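CTD kinase subunit gamma (Schizosaccharomyces pombe, PDB 5CE7) contains a noncanonical CTD-interacting domain, the part seen here, and is probably required to activate the kinase that hyperphosphorylates the C-terminal repeats of RNA polymerase II. Local coordinates at residues 14-19 against 59-63; 46-50 against 90-94; 64-68 against 80-84; 97-103 against 136-140. All coordinates share one frame. Numbering follows the deposited sequence.

Contact 1. Residues 14-19 against 59-63; sequences LGKLNA and NIMYF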
loop_
_atom_site.group_PDB
_atom_site.type_symbol
_atom_site.label_atom_id
_atom_site.label_comp_id
_atom_site.label_asym_id
_atom_site.label_seq_id
_atom_site.Cartn_x
_atom_site.Cartn_y
_atom_site.Cartn_z
ATOM N N LEU A 14 -10.169 -5.723 -4.469
ATOM C CA LEU A 14 -8.726 -5.695 -4.715
ATOM C C LEU A 14 -8.358 -6.355 -6.042
ATOM O O LEU A 14 -7.394 -5.963 -6.688
ATOM C CB LEU A 14 -7.967 -6.380 -3.586
ATOM C CG LEU A 14 -7.920 -5.581 -2.292
ATOM C CD1 LEU A 14 -7.307 -6.408 -1.172
ATOM C CD2 LEU A 14 -7.149 -4.298 -2.535
ATOM N N GLY A 15 -9.133 -7.360 -6.439
ATOM C CA GLY A 15 -8.886 -8.059 -7.684
ATOM C C GLY A 15 -9.092 -7.178 -8.904
ATOM O O GLY A 15 -8.673 -7.542 -10.007
ATOM N N LYS A 16 -9.732 -6.023 -8.700
ATOM C CA LYS A 16 -10.047 -5.091 -9.788
ATOM C C LYS A 16 -8.935 -4.095 -10.052
ATOM O O LYS A 16 -8.993 -3.363 -11.025
ATOM C CB LYS A 16 -11.301 -4.280 -9.465
ATOM C CG LYS A 16 -12.509 -5.107 -9.136
ATOM C CD LYS A 16 -12.842 -6.018 -10.275
ATOM C CE LYS A 16 -14.280 -6.472 -10.170
ATOM N NZ LYS A 16 -14.587 -7.418 -11.265
ATOM N N LEU A 17 -7.940 -4.049 -9.173
ATOM C CA LEU A 17 -6.890 -3.035 -9.264
ATOM C C LEU A 17 -6.054 -3.122 -10.541
ATOM O O LEU A 17 -5.684 -4.210 -11.000
ATOM C CB LEU A 17 -5.953 -3.124 -8.065
ATOM C CG LEU A 17 -6.520 -2.844 -6.672
ATOM C CD1 LEU A 17 -5.467 -3.227 -5.610
ATOM C CD2 LEU A 17 -6.970 -1.401 -6.533
ATOM N N ASN A 18 -5.748 -1.959 -11.102
ATOM C CA ASN A 18 -4.720 -1.863 -12.128
ATOM C C ASN A 18 -3.939 -0.589 -11.876
ATOM O O ASN A 18 -4.134 0.050 -10.844
ATOM C CB ASN A 18 -5.337 -1.898 -13.528
ATOM C CG ASN A 18 -6.376 -0.824 -13.729
ATOM O OD1 ASN A 18 -6.146 0.337 -13.410
ATOM N ND2 ASN A 18 -7.538 -1.210 -14.244
ATOM N N ALA A 19 -3.065 -0.209 -12.805
ATOM C CA ALA A 19 -2.208 0.950 -12.586
ATOM C C ALA A 19 -2.994 2.245 -12.331
ATOM O O ALA A 19 -2.501 3.146 -11.654
ATOM C CB ALA A 19 -1.197 1.126 -13.751
ATOM N N ASN A 59 0.680 -2.613 -8.067
ATOM C CA ASN A 59 -0.651 -2.005 -8.061
ATOM C C ASN A 59 -1.220 -1.872 -6.655
ATOM O O ASN A 59 -1.923 -0.914 -6.354
ATOM C CB ASN A 59 -1.604 -2.743 -9.012
ATOM C CG ASN A 59 -1.273 -2.476 -10.474
ATOM O OD1 ASN A 59 -0.704 -1.439 -10.804
ATOM N ND2 ASN A 59 -1.614 -3.416 -11.350
ATOM N N ILE A 60 -0.881 -2.814 -5.779
ATOM C CA ILE A 60 -1.263 -2.700 -4.374
ATOM C C ILE A 60 -0.535 -1.554 -3.671
ATOM O O ILE A 60 -1.107 -0.875 -2.831
ATOM C CB ILE A 60 -1.059 -4.029 -3.610
ATOM C CG1 ILE A 60 -2.092 -5.058 -4.090
ATOM C CG2 ILE A 60 -1.200 -3.787 -2.107
ATOM C CD1 ILE A 60 -1.793 -6.493 -3.684
HETATM N N MSE A 61 0.728 -1.336 -4.025
HETATM C CA MSE A 61 1.473 -0.164 -3.549
HETATM C C MSE A 61 0.786 1.146 -3.974
HETATM O O MSE A 61 0.660 2.079 -3.181
HETATM C CB MSE A 61 2.903 -0.216 -4.091
HETATM C CG MSE A 61 3.914 0.808 -3.501
HETATM SE SE MSE A 61 4.187 0.549 -1.557
HETATM C CE MSE A 61 6.132 0.415 -1.551
ATOM N N TYR A 62 0.345 1.220 -5.224
ATOM C CA TYR A 62 -0.399 2.403 -5.669
ATOM C C TYR A 62 -1.680 2.535 -4.852
ATOM O O TYR A 62 -2.020 3.627 -4.391
ATOM C CB TYR A 62 -0.783 2.302 -7.141
ATOM C CG TYR A 62 0.355 2.236 -8.115
ATOM C CD1 TYR A 62 1.577 2.849 -7.856
ATOM C CD2 TYR A 62 0.197 1.565 -9.325
ATOM C CE1 TYR A 62 2.617 2.790 -8.793
ATOM C CE2 TYR A 62 1.219 1.499 -10.250
ATOM C CZ TYR A 62 2.421 2.111 -9.981
ATOM O OH TYR A 62 3.419 2.017 -10.923
ATOM N N PHE A 63 -2.408 1.430 -4.706
ATOM C CA PHE A 63 -3.643 1.429 -3.907
ATOM C C PHE A 63 -3.424 1.948 -2.478
ATOM O O PHE A 63 -4.258 2.683 -1.924
ATOM C CB PHE A 63 -4.253 0.020 -3.823
ATOM C CG PHE A 63 -5.302 -0.103 -2.746
ATOM C CD1 PHE A 63 -6.515 0.563 -2.871
ATOM C CD2 PHE A 63 -5.063 -0.844 -1.602
ATOM C CE1 PHE A 63 -7.474 0.481 -1.875
ATOM C CE2 PHE A 63 -6.023 -0.940 -0.599
ATOM C CZ PHE A 63 -7.231 -0.272 -0.743
HETATM O O HOH W 1 -3.417 -5.651 -10.327
#
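How a loop seals the flank of a helix without a direct hydrogen bond is well illustrated where residues 14-19, leaving helix 3-14, cross residues 59-63 of helix 54-73. The apolar contacts come first. Leu-17 points its CA-to-CB bond at the helix, and its CD1 lies 4.1 Å from CG1 of Ile-60 and 3.9 Å from CB of Phe-63. Leu-14 makes a CH-pi contact, its CD2 sitting over the face of the Phe-63 ring, 4.3 Å from the centroid. A type I turn from Leu-14 to Leu-17, closed by Leu-17 N to Leu-14 O at 3.2 Å, lets both leucines reach the same helix.

The polar link is indirect. Water 1 donates to Leu-17 O (2.8 Å) and accepts from Asn-59 ND2 (3.0 Å). Ala-19 N lies 3.3 Å from Asn-59 OD1, but the angle is too poor for a hydrogen bond. Beyond it, Ala-19 CB packs at 4.3 Å from CE2 of Tyr-62. The chain here is also held by Ser-23 and Gln-24, which bond to the backbone of Asn-18. Apolar packing by the two leucines thus does most of the joining, and one water lets the buried Asn-59 amide reach the loop backbone.

Contact 2. Residues 46-50 against 90-94; sequences WEELE and KLVQN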
loop_
_atom_site.group_PDB
_atom_site.type_symbol
_atom_site.label_atom_id
_atom_site.label_comp_id
_atom_site.label_asym_id
_atom_site.label_seq_id
_atom_site.Cartn_x
_atom_site.Cartn_y
_atom_site.Cartn_z
ATOM N N TRP A 46 -2.083 -7.476 2.763
ATOM C CA TRP A 46 -0.871 -8.306 2.853
ATOM C C TRP A 46 -1.027 -9.714 2.271
ATOM O O TRP A 46 -0.067 -10.275 1.731
ATOM C CB TRP A 46 -0.319 -8.347 4.287
ATOM C CG TRP A 46 0.577 -7.166 4.544
ATOM C CD1 TRP A 46 0.246 -6.004 5.168
ATOM C CD2 TRP A 46 1.938 -7.020 4.110
ATOM N NE1 TRP A 46 1.324 -5.139 5.163
ATOM C CE2 TRP A 46 2.373 -5.745 4.530
ATOM C CE3 TRP A 46 2.824 -7.846 3.414
ATOM C CZ2 TRP A 46 3.675 -5.279 4.276
ATOM C CZ3 TRP A 46 4.116 -7.376 3.160
ATOM C CH2 TRP A 46 4.528 -6.105 3.597
ATOM N N GLU A 47 -2.228 -10.280 2.371
ATOM C CA GLU A 47 -2.502 -11.571 1.739
ATOM C C GLU A 47 -2.295 -11.480 0.222
ATOM O O GLU A 47 -1.740 -12.387 -0.403
ATOM C CB GLU A 47 -3.937 -12.017 2.037
ATOM C CG GLU A 47 -4.293 -13.399 1.498
ATOM C CD GLU A 47 -5.742 -13.791 1.809
ATOM O OE1 GLU A 47 -6.488 -12.925 2.298
ATOM O OE2 GLU A 47 -6.122 -14.958 1.545
ATOM N N GLU A 48 -2.784 -10.398 -0.369
ATOM C CA GLU A 48 -2.660 -10.188 -1.810
ATOM C C GLU A 48 -1.216 -9.840 -2.197
ATOM O O GLU A 48 -0.741 -10.244 -3.256
ATOM C CB GLU A 48 -3.610 -9.082 -2.280
ATOM C CG GLU A 48 -5.072 -9.465 -2.239
ATOM C CD GLU A 48 -5.520 -10.172 -3.507
ATOM O OE1 GLU A 48 -5.294 -9.615 -4.610
ATOM O OE2 GLU A 48 -6.073 -11.290 -3.403
ATOM N N LEU A 49 -0.516 -9.105 -1.342
ATOM C CA LEU A 49 0.924 -8.863 -1.562
ATOM C C LEU A 49 1.720 -10.162 -1.613
ATOM O O LEU A 49 2.501 -10.395 -2.538
ATOM C CB LEU A 49 1.519 -7.973 -0.463
ATOM C CG LEU A 49 1.285 -6.470 -0.575
ATOM C CD1 LEU A 49 -0.106 -6.262 -1.028
ATOM C CD2 LEU A 49 1.501 -5.773 0.757
ATOM N N GLU A 50 1.515 -11.009 -0.610
ATOM C CA GLU A 50 2.281 -12.249 -0.460
ATOM C C GLU A 50 2.118 -13.225 -1.608
ATOM O O GLU A 50 3.055 -13.931 -1.970
ATOM C CB GLU A 50 1.891 -12.967 0.833
ATOM C CG GLU A 50 2.964 -12.963 1.876
ATOM C CD GLU A 50 3.191 -11.586 2.426
ATOM O OE1 GLU A 50 2.188 -10.936 2.788
ATOM O OE2 GLU A 50 4.361 -11.149 2.485
ATOM N N LYS A 90 8.679 -2.849 5.268
ATOM C CA LYS A 90 8.209 -4.177 4.869
ATOM C C LYS A 90 7.543 -4.121 3.498
ATOM O O LYS A 90 7.765 -4.981 2.639
ATOM C CB LYS A 90 7.229 -4.741 5.906
ATOM C CG LYS A 90 7.876 -5.061 7.247
ATOM C CD LYS A 90 6.879 -5.697 8.217
ATOM C CE LYS A 90 7.572 -6.196 9.487
ATOM N NZ LYS A 90 6.597 -6.768 10.477
ATOM N N LEU A 91 6.714 -3.099 3.298
ATOM C CA LEU A 91 6.031 -2.917 2.033
ATOM C C LEU A 91 7.060 -2.792 0.915
ATOM O O LEU A 91 6.924 -3.426 -0.127
ATOM C CB LEU A 91 5.118 -1.693 2.080
ATOM C CG LEU A 91 3.924 -1.901 3.029
ATOM C CD1 LEU A 91 3.197 -0.598 3.386
ATOM C CD2 LEU A 91 2.953 -2.909 2.416
ATOM N N VAL A 92 8.088 -1.975 1.133
ATOM C CA VAL A 92 9.142 -1.815 0.134
ATOM C C VAL A 92 9.854 -3.137 -0.163
ATOM O O VAL A 92 10.159 -3.455 -1.315
ATOM C CB VAL A 92 10.176 -0.728 0.557
ATOM C CG1 VAL A 92 11.388 -0.771 -0.357
ATOM C CG2 VAL A 92 9.536 0.658 0.549
ATOM N N GLN A 93 10.140 -3.899 0.886
ATOM C CA GLN A 93 10.842 -5.175 0.738
ATOM C C GLN A 93 10.043 -6.154 -0.125
ATOM O O GLN A 93 10.604 -6.939 -0.886
ATOM C CB GLN A 93 11.098 -5.792 2.117
ATOM C CG GLN A 93 11.528 -7.251 2.072
ATOM C CD GLN A 93 11.046 -8.046 3.275
ATOM O OE1 GLN A 93 10.904 -7.509 4.379
ATOM N NE2 GLN A 93 10.779 -9.333 3.065
ATOM N N ASN A 94 8.725 -6.109 0.015
ATOM C CA ASN A 94 7.835 -6.974 -0.752
ATOM C C ASN A 94 7.734 -6.538 -2.220
ATOM O O ASN A 94 7.826 -7.360 -3.127
ATOM C CB ASN A 94 6.444 -6.999 -0.108
ATOM C CG ASN A 94 5.438 -7.778 -0.935
ATOM O OD1 ASN A 94 4.822 -7.240 -1.847
ATOM N ND2 ASN A 94 5.293 -9.059 -0.632
HETATM O O HOH W 2 6.991 -9.937 1.941
#
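An asparagine turned into a helix interface is the striking feature here: Asn-94 is buried and directed at helix 38-51, yet it makes no direct hydrogen bond to residues 46-50. Water 2 supplies the link, donating to Glu-50 OE2 (2.9 Å) and accepting from Asn-94 ND2 (3.2 Å). The Asn-94 side chain also packs by its OD1 against CB of Leu-49 at 3.7 Å.

With the segment axes 11.3 Å apart, at 29° between their directions, large side chains must fill the gap. The indole of Trp-46 spans it, CH2 lying 3.8 Å from CB of Lys-90 and CZ3 4.0 Å from CB of Asn-94, while Lys-90 O approaches the ring edge. Leu-49 CD2 meets Leu-91 CD2 at 3.6 Å to continue the apolar layer. The indole nitrogen of Trp-46 bonds to the hydroxyl of Tyr-42.

In this all-helical domain, the roughly parallel pair is flanked by helix 54-73, which receives Leu-49 on Ile-60 and Val-92 on Met-61; Val-92 also faces helices 100-118 and 124-139.

Contact 3. Residues 64-68 against 80-84; sequences VDTLC and YLNMI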
loop_
_atom_site.group_PDB
_atom_site.type_symbol
_atom_site.label_atom_id
_atom_site.label_comp_id
_atom_site.label_asym_id
_atom_site.label_seq_id
_atom_site.Cartn_x
_atom_site.Cartn_y
_atom_site.Cartn_z
ATOM N N VAL A 64 -2.315 1.532 -1.873
ATOM C CA VAL A 64 -1.947 1.982 -0.529
ATOM C C VAL A 64 -1.778 3.500 -0.505
ATOM O O VAL A 64 -2.139 4.165 0.456
ATOM C CB VAL A 64 -0.637 1.290 -0.060
ATOM C CG1 VAL A 64 0.066 2.108 1.012
ATOM C CG2 VAL A 64 -0.926 -0.133 0.407
ATOM N N ASP A 65 -1.212 4.045 -1.570
ATOM C CA ASP A 65 -1.050 5.494 -1.690
ATOM C C ASP A 65 -2.434 6.155 -1.779
ATOM O O ASP A 65 -2.729 7.104 -1.061
ATOM C CB ASP A 65 -0.207 5.800 -2.932
ATOM C CG ASP A 65 0.295 7.239 -2.984
ATOM O OD1 ASP A 65 0.130 8.004 -2.019
ATOM O OD2 ASP A 65 0.897 7.591 -4.009
ATOM N N THR A 66 -3.273 5.636 -2.664
ATOM C CA THR A 66 -4.655 6.115 -2.824
ATOM C C THR A 66 -5.478 5.999 -1.523
ATOM O O THR A 66 -6.218 6.927 -1.136
ATOM C CB THR A 66 -5.346 5.349 -3.983
ATOM O OG1 THR A 66 -4.643 5.623 -5.208
ATOM C CG2 THR A 66 -6.833 5.757 -4.128
ATOM N N LEU A 67 -5.327 4.870 -0.836
ATOM C CA LEU A 67 -5.981 4.658 0.448
ATOM C C LEU A 67 -5.561 5.718 1.470
ATOM O O LEU A 67 -6.407 6.323 2.144
ATOM C CB LEU A 67 -5.657 3.261 0.990
ATOM C CG LEU A 67 -6.243 2.884 2.352
ATOM C CD1 LEU A 67 -7.775 2.982 2.322
ATOM C CD2 LEU A 67 -5.846 1.474 2.710
ATOM N N CYS A 68 -4.257 5.934 1.606
ATOM C CA CYS A 68 -3.778 6.980 2.505
ATOM C C CYS A 68 -4.331 8.369 2.134
ATOM O O CYS A 68 -4.791 9.101 3.002
ATOM C CB CYS A 68 -2.238 6.997 2.572
ATOM S SG CYS A 68 -1.514 5.547 3.397
ATOM N N TYR A 80 -5.560 2.781 9.168
ATOM C CA TYR A 80 -4.730 2.365 8.033
ATOM C C TYR A 80 -3.433 3.180 7.948
ATOM O O TYR A 80 -2.368 2.638 7.645
ATOM C CB TYR A 80 -5.505 2.457 6.708
ATOM C CG TYR A 80 -6.760 1.602 6.650
ATOM C CD1 TYR A 80 -6.684 0.217 6.670
ATOM C CD2 TYR A 80 -8.015 2.189 6.560
ATOM C CE1 TYR A 80 -7.834 -0.569 6.618
ATOM C CE2 TYR A 80 -9.165 1.423 6.492
ATOM C CZ TYR A 80 -9.070 0.048 6.529
ATOM O OH TYR A 80 -10.222 -0.707 6.473
ATOM N N LEU A 81 -3.525 4.475 8.231
ATOM C CA LEU A 81 -2.371 5.363 8.153
ATOM C C LEU A 81 -1.247 4.939 9.095
ATOM O O LEU A 81 -0.083 4.941 8.711
ATOM C CB LEU A 81 -2.785 6.814 8.431
ATOM C CG LEU A 81 -3.717 7.438 7.393
ATOM C CD1 LEU A 81 -4.414 8.652 7.963
ATOM C CD2 LEU A 81 -2.935 7.793 6.129
ATOM N N ASN A 82 -1.593 4.579 10.327
ATOM C CA ASN A 82 -0.592 4.105 11.286
ATOM C C ASN A 82 -0.017 2.748 10.908
ATOM O O ASN A 82 1.161 2.482 11.129
ATOM C CB ASN A 82 -1.167 4.041 12.711
ATOM C CG ASN A 82 -1.352 5.422 13.330
ATOM O OD1 ASN A 82 -0.895 6.429 12.782
ATOM N ND2 ASN A 82 -2.011 5.472 14.483
HETATM N N MSE A 83 -0.855 1.873 10.360
HETATM C CA MSE A 83 -0.394 0.545 9.977
HETATM C C MSE A 83 0.561 0.604 8.786
HETATM O O MSE A 83 1.588 -0.062 8.755
HETATM C CB MSE A 83 -1.572 -0.364 9.638
HETATM C CG MSE A 83 -2.579 -0.506 10.761
HETATM SE SE MSE A 83 -4.117 -1.570 10.145
HETATM C CE MSE A 83 -3.709 -3.224 11.080
ATOM N N ILE A 84 0.210 1.410 7.799
ATOM C CA ILE A 84 1.045 1.554 6.611
ATOM C C ILE A 84 2.372 2.234 6.944
ATOM O O ILE A 84 3.427 1.844 6.435
ATOM C CB ILE A 84 0.272 2.313 5.510
ATOM C CG1 ILE A 84 -0.773 1.375 4.888
ATOM C CG2 ILE A 84 1.224 2.869 4.463
ATOM C CD1 ILE A 84 -2.027 2.079 4.316
#
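Residues 64-68 of helix 54-73 and residues 80-84, the first turn of helix 80-86, run roughly antiparallel, with their axes 10.4 Å apart at closest approach and a crossing angle of -141°. The backbones draw nearer toward one end: the CA atoms of Val-64 and Ile-84 are 7.8 Å apart, those of Cys-68 and Leu-81 6.0 Å.

Ile-84 is the centre of the packing. Its CG2 lies 3.7 Å from CG1 of Val-64, while its CD1 meets SG of Cys-68 at 3.6 Å and CD2 of Leu-67 at 4.2 Å. Leu-67 also places CD2 over a face of the Tyr-80 ring, 4.0 Å from CG. At the closer end, the small Cys-68 lets Leu-81 approach, CB to CD2 at 3.7 Å.

The hydroxyl of Tyr-80 bonds to Ala-31 O, tying this helix pair to helix 25-33, and Val-121 touches both Cys-68 and Leu-81. No hydrogen bond crosses between the two segments, so their association depends on the fit of apolar surfaces, the usual chemistry of a buried interface between helices.

Contact 4. Residues 97-103 against 136-140; sequences PIGAAGA and AHEQA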
loop_
_atom_site.group_PDB
_atom_site.type_symbol
_atom_site.label_atom_id
_atom_site.label_comp_id
_atom_site.label_asym_id
_atom_site.label_seq_id
_atom_site.Cartn_x
_atom_site.Cartn_y
_atom_site.Cartn_z
ATOM N N PRO A 97 12.084 -6.085 -3.895
ATOM C CA PRO A 97 13.060 -6.907 -3.167
ATOM C C PRO A 97 14.453 -6.881 -3.801
ATOM O O PRO A 97 14.625 -6.326 -4.889
ATOM C CB PRO A 97 12.470 -8.317 -3.285
ATOM C CG PRO A 97 11.736 -8.285 -4.599
ATOM C CD PRO A 97 11.119 -6.910 -4.644
ATOM N N ILE A 98 15.428 -7.491 -3.132
ATOM C CA ILE A 98 16.745 -7.694 -3.720
ATOM C C ILE A 98 16.590 -8.471 -5.028
ATOM O O ILE A 98 15.678 -9.284 -5.171
ATOM C CB ILE A 98 17.680 -8.475 -2.754
ATOM C CG1 ILE A 98 19.122 -8.476 -3.264
ATOM C CG2 ILE A 98 17.202 -9.903 -2.576
ATOM C CD1 ILE A 98 19.833 -7.178 -3.101
ATOM N N GLY A 99 17.468 -8.209 -5.989
ATOM C CA GLY A 99 17.372 -8.849 -7.287
ATOM C C GLY A 99 16.798 -7.917 -8.339
ATOM O O GLY A 99 16.652 -6.724 -8.110
ATOM N N ALA A 100 16.464 -8.470 -9.497
ATOM C CA ALA A 100 16.068 -7.664 -10.651
ATOM C C ALA A 100 14.724 -6.947 -10.496
ATOM O O ALA A 100 14.511 -5.904 -11.109
ATOM C CB ALA A 100 16.078 -8.521 -11.929
ATOM N N ALA A 101 13.815 -7.492 -9.689
ATOM C CA ALA A 101 12.512 -6.833 -9.507
ATOM C C ALA A 101 12.653 -5.511 -8.769
ATOM O O ALA A 101 11.852 -4.591 -8.961
ATOM C CB ALA A 101 11.504 -7.752 -8.792
ATOM N N GLY A 102 13.683 -5.414 -7.935
ATOM C CA GLY A 102 13.983 -4.168 -7.237
ATOM C C GLY A 102 14.291 -3.067 -8.239
ATOM O O GLY A 102 13.835 -1.937 -8.095
ATOM N N ALA A 103 15.045 -3.411 -9.278
ATOM C CA ALA A 103 15.355 -2.457 -10.341
ATOM C C ALA A 103 14.124 -2.142 -11.191
ATOM O O ALA A 103 13.859 -0.981 -11.511
ATOM C CB ALA A 103 16.503 -2.983 -11.218
ATOM N N ALA A 136 19.421 0.136 -2.514
ATOM C CA ALA A 136 20.123 -1.138 -2.332
ATOM C C ALA A 136 19.564 -2.235 -3.254
ATOM O O ALA A 136 20.317 -2.993 -3.861
ATOM C CB ALA A 136 20.052 -1.590 -0.868
ATOM N N HIS A 137 18.244 -2.299 -3.365
ATOM C CA HIS A 137 17.600 -3.326 -4.188
ATOM C C HIS A 137 17.599 -3.018 -5.691
ATOM O O HIS A 137 17.430 -3.919 -6.525
ATOM C CB HIS A 137 16.184 -3.609 -3.667
ATOM C CG HIS A 137 16.172 -4.253 -2.309
ATOM N ND1 HIS A 137 15.003 -4.542 -1.632
ATOM C CD2 HIS A 137 17.180 -4.668 -1.515
ATOM C CE1 HIS A 137 15.299 -5.117 -0.477
ATOM N NE2 HIS A 137 16.615 -5.204 -0.378
ATOM N N GLU A 138 17.785 -1.753 -6.051
ATOM C CA GLU A 138 17.978 -1.416 -7.458
ATOM C C GLU A 138 19.383 -1.849 -7.895
ATOM O O GLU A 138 19.581 -2.366 -8.995
ATOM C CB GLU A 138 17.762 0.087 -7.717
ATOM C CG GLU A 138 18.159 0.522 -9.139
ATOM C CD GLU A 138 17.978 2.019 -9.410
ATOM O OE1 GLU A 138 17.327 2.720 -8.622
ATOM O OE2 GLU A 138 18.503 2.496 -10.426
ATOM N N GLN A 139 20.361 -1.644 -7.025
ATOM C CA GLN A 139 21.748 -1.894 -7.398
ATOM C C GLN A 139 22.120 -3.372 -7.364
ATOM O O GLN A 139 23.015 -3.806 -8.085
ATOM C CB GLN A 139 22.708 -1.077 -6.524
ATOM C CG GLN A 139 22.452 0.433 -6.535
ATOM C CD GLN A 139 22.457 1.046 -7.932
ATOM O OE1 GLN A 139 22.948 0.446 -8.891
ATOM N NE2 GLN A 139 21.905 2.253 -8.052
ATOM N N ALA A 140 21.422 -4.148 -6.541
ATOM C CA ALA A 140 21.720 -5.569 -6.402
ATOM C C ALA A 140 20.448 -6.424 -6.373
ATOM O O ALA A 140 19.329 -5.933 -6.181
ATOM C CB ALA A 140 22.558 -5.812 -5.153
ATOM O OXT ALA A 140 20.522 -7.641 -6.534
HETATM O O HOH W 3 18.761 -4.818 -9.283
#
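The carboxylate left by truncating a longer protein at Ala-140 meets the start of helix 100-118 through the backbone: Gly-99 N donates to Ala-140 O at 2.9 Å and, more weakly, to Ala-140 OXT, an atom particular to this construct, at 3.2 Å. Water 3 lies beside this bond, 3.1 Å from Gly-99 O and 2.6 Å from Glu-138 O. His-137 carries its ring against the loop, with Ile-98 N over one face; its ND1 bonds to Ala-96 O. The salt bridge from Glu-138 to Arg-110 joins the same two helices farther along.

Close packing follows from the small residues. Gly-102 CA makes a CA-H...O contact of 3.5 Å with His-137 O, where a beta carbon would clash, and the CA atoms of Ala-103 and Glu-138 are only 4.0 Å apart. At the edge, Ile-98 CD1 packs on Ala-140 CB at 3.7 Å.

Glycine and alanine at such a point are characteristic of close helix-helix contacts, here joining the last two helices of the right-handed superhelical domain where the construct ends.

The four contacts sample one helical domain from core to periphery. Contact 3 is buried throughout and wholly apolar between its segments; contacts 1 and 2 are partly buried, each adding a single water bridge to a buried asparagine within the interface. Contact 4, whose centre is about 19 Å from the centre of the chain, lies at the surface and alone has direct hydrogen bonds between its segments. Helix 54-73 serves both contact 1 and contact 3 through successive turns, and its Ile-60 packs on Leu-49 and Glu-48 of contact 2. Leu-91 of contact 2 touches Ile-84 O of contact 3. Contact 4 touches none of the others, although residues 97-103 follow closely on residues 90-94.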